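PDB 2XFE: carbohydrate binding module from Escherichia coli, which binds carbohydrate through a calcium ion, here holding galactose, and probably recognises xylan-type polysaccharides. Local coordinates for residues G59-V64 against W99-G104. Numbering follows the deposited sequence.
With CA (calcium ion), chain C; GAL (beta-D-galactopyranose), chain B; GAL (beta-D-galactopyranose), chain D.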
# COMPACT_ATOMS: atom_id res chain seq x y z
N GLY A 59 14.79 -3.08 9.71
CA GLY A 59 14.81 -1.64 9.57
C GLY A 59 13.85 -0.97 8.54
O GLY A 59 13.74 0.23 8.48
N ARG A 60 13.09 -1.78 7.78
CA ARG A 60 12.19 -1.29 6.73
C ARG A 60 10.70 -1.47 7.19
O ARG A 60 10.34 -2.52 7.63
CB ARG A 60 12.37 -2.11 5.44
CG ARG A 60 13.78 -1.96 4.80
CD ARG A 60 13.86 -2.74 3.52
NE ARG A 60 15.16 -2.69 2.91
CZ ARG A 60 15.64 -3.55 2.07
NH1 ARG A 60 14.96 -4.65 1.76
NH2 ARG A 60 16.86 -3.34 1.58
N ASP A 61 9.87 -0.45 7.01
CA ASP A 61 8.43 -0.45 7.28
C ASP A 61 7.78 0.55 6.34
O ASP A 61 8.40 1.57 6.04
CB ASP A 61 8.05 0.04 8.69
CG ASP A 61 8.46 -0.92 9.81
OD1 ASP A 61 8.69 -0.40 10.92
OD2 ASP A 61 8.44 -2.14 9.61
N VAL A 62 6.55 0.27 5.91
CA VAL A 62 5.83 1.14 4.97
C VAL A 62 4.63 1.74 5.68
O VAL A 62 4.02 1.06 6.54
CB VAL A 62 5.43 0.36 3.70
CG1 VAL A 62 4.39 1.14 2.91
CG2 VAL A 62 6.68 0.05 2.84
N GLN A 63 4.32 2.99 5.36
CA GLN A 63 3.14 3.69 5.77
C GLN A 63 2.47 4.26 4.54
O GLN A 63 3.04 5.02 3.73
CB GLN A 63 3.48 4.80 6.77
CG GLN A 63 2.29 5.41 7.45
CD GLN A 63 2.62 6.75 8.18
OE1 GLN A 63 3.75 7.28 8.09
NE2 GLN A 63 1.59 7.33 8.82
N VAL A 64 1.21 3.86 4.37
CA VAL A 64 0.41 4.34 3.25
C VAL A 64 -0.67 5.20 3.88
O VAL A 64 -1.43 4.74 4.73
CB VAL A 64 -0.23 3.17 2.44
CG1 VAL A 64 -1.10 3.71 1.38
CG2 VAL A 64 0.82 2.27 1.86
N TRP A 99 -0.14 1.16 8.30
CA TRP A 99 1.20 0.55 8.37
C TRP A 99 1.28 -0.83 7.76
O TRP A 99 0.38 -1.67 7.94
CB TRP A 99 1.69 0.57 9.82
CG TRP A 99 2.07 1.95 10.26
CD1 TRP A 99 1.25 2.85 10.84
CD2 TRP A 99 3.33 2.64 10.05
NE1 TRP A 99 1.89 4.04 11.02
CE2 TRP A 99 3.18 3.93 10.59
CE3 TRP A 99 4.56 2.28 9.54
CZ2 TRP A 99 4.21 4.86 10.54
CZ3 TRP A 99 5.56 3.20 9.50
CH2 TRP A 99 5.41 4.44 10.02
N LEU A 100 2.36 -1.07 7.02
CA LEU A 100 2.78 -2.39 6.65
C LEU A 100 4.18 -2.57 7.25
O LEU A 100 5.15 -2.07 6.71
CB LEU A 100 2.84 -2.55 5.14
CG LEU A 100 1.48 -2.44 4.47
CD1 LEU A 100 1.52 -2.29 2.96
CD2 LEU A 100 0.72 -3.72 4.71
N HIS A 101 4.23 -3.26 8.39
CA HIS A 101 5.50 -3.57 9.12
C HIS A 101 6.16 -4.82 8.57
O HIS A 101 7.38 -4.89 8.44
CB HIS A 101 5.28 -3.76 10.63
CG HIS A 101 4.59 -2.62 11.29
ND1 HIS A 101 5.25 -1.48 11.69
CD2 HIS A 101 3.29 -2.44 11.61
CE1 HIS A 101 4.39 -0.64 12.22
NE2 HIS A 101 3.19 -1.22 12.21
N CYS A 102 5.37 -5.83 8.24
CA CYS A 102 5.83 -7.03 7.57
C CYS A 102 5.42 -7.02 6.09
O CYS A 102 4.56 -6.22 5.67
CB CYS A 102 5.15 -8.22 8.24
SG CYS A 102 5.22 -8.20 10.09
N ASN A 103 6.00 -7.92 5.29
CA ASN A 103 5.53 -8.07 3.91
C ASN A 103 4.05 -8.39 3.90
O ASN A 103 3.57 -9.14 4.74
CB ASN A 103 6.28 -9.17 3.16
CG ASN A 103 7.70 -8.77 2.79
OD1 ASN A 103 7.99 -7.59 2.50
ND2 ASN A 103 8.60 -9.77 2.80
N GLY A 104 3.32 -7.81 2.96
CA GLY A 104 1.89 -7.90 2.99
C GLY A 104 1.31 -6.75 2.18
O GLY A 104 2.05 -5.99 1.50
CA CA C . 9.50 -4.12 9.07
C1 GAL B . 8.48 -6.14 13.37
C2 GAL B . 8.97 -5.75 11.95
C3 GAL B . 8.97 -6.80 10.86
C4 GAL B . 9.36 -8.19 11.41
C5 GAL B . 8.67 -8.45 12.78
C6 GAL B . 9.18 -9.79 13.37
O2 GAL B . 8.62 -4.46 11.44
O3 GAL B . 9.82 -6.35 9.81
O4 GAL B . 10.77 -8.34 11.59
O5 GAL B . 8.74 -7.46 13.79
O6 GAL B . 8.22 -10.26 14.24
C1 GAL D . 8.49 -3.36 17.52
C2 GAL D . 8.04 -2.85 16.18
C3 GAL D . 7.00 -3.79 15.56
C4 GAL D . 7.54 -5.18 15.39
C5 GAL D . 8.16 -5.56 16.74
C6 GAL D . 8.74 -6.95 16.75
O1 GAL D . 9.41 -2.37 18.05
O2 GAL D . 7.46 -1.63 16.41
O3 GAL D . 6.63 -3.29 14.33
O4 GAL D . 8.53 -5.11 14.34
O5 GAL D . 9.10 -4.60 17.23
O6 GAL D . 9.38 -7.09 18.02
O HOH W 1 11.48 -3.66 10.21
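Asp-61 OD2 and the carbonyl oxygen of His-101 meet at one calcium ion. Asp-61 OD2 binds the calcium at 2.3 Å. Arg-60 O is a third ligand, and Asp-56 OD1 completes the protein share. The O2 and O3 hydroxyls of one galactose and a water bind the same ion. The other oxygen, Asp-61 OD1, lies at the edge of the His-101 ring, 3.7 Å from ND1, with carboxylate and ring planes nearly perpendicular. O3 of the second galactose sits over a face of that ring.

Behind the site the segments 62-63 and 99-100 pair as antiparallel strands, with Val-62 and Leu-100 the hydrogen-bonded pair. Leu-100 N donates to Val-62 O at 2.7 Å, and Val-62 N returns a bond to Leu-100 O at 2.8 Å. Val-62 and Leu-100 turn to the buried face, against Phe-53. On the other face Gln-63 lies over the Trp-99 indole. Its CG is anti to the backbone N (chi1 -169°) and the side chain runs on extended, which lays the amide 11° from parallel with the ring. Gln-63 CB stands 3.6 Å above the centroid of the Trp-99 six-membered ring, a CH-pi contact. Gln-63 NE2 is hydrogen-bonded to Glu-98 OE1. With an alanine at Trp-99, Gln-63 would probably lose the flat surface under its CB, CG and amide and be held mainly by its polar partners. The calcium thus joins two distant chain segments to the sugar, consistent with calcium-dependent carbohydrate recognition.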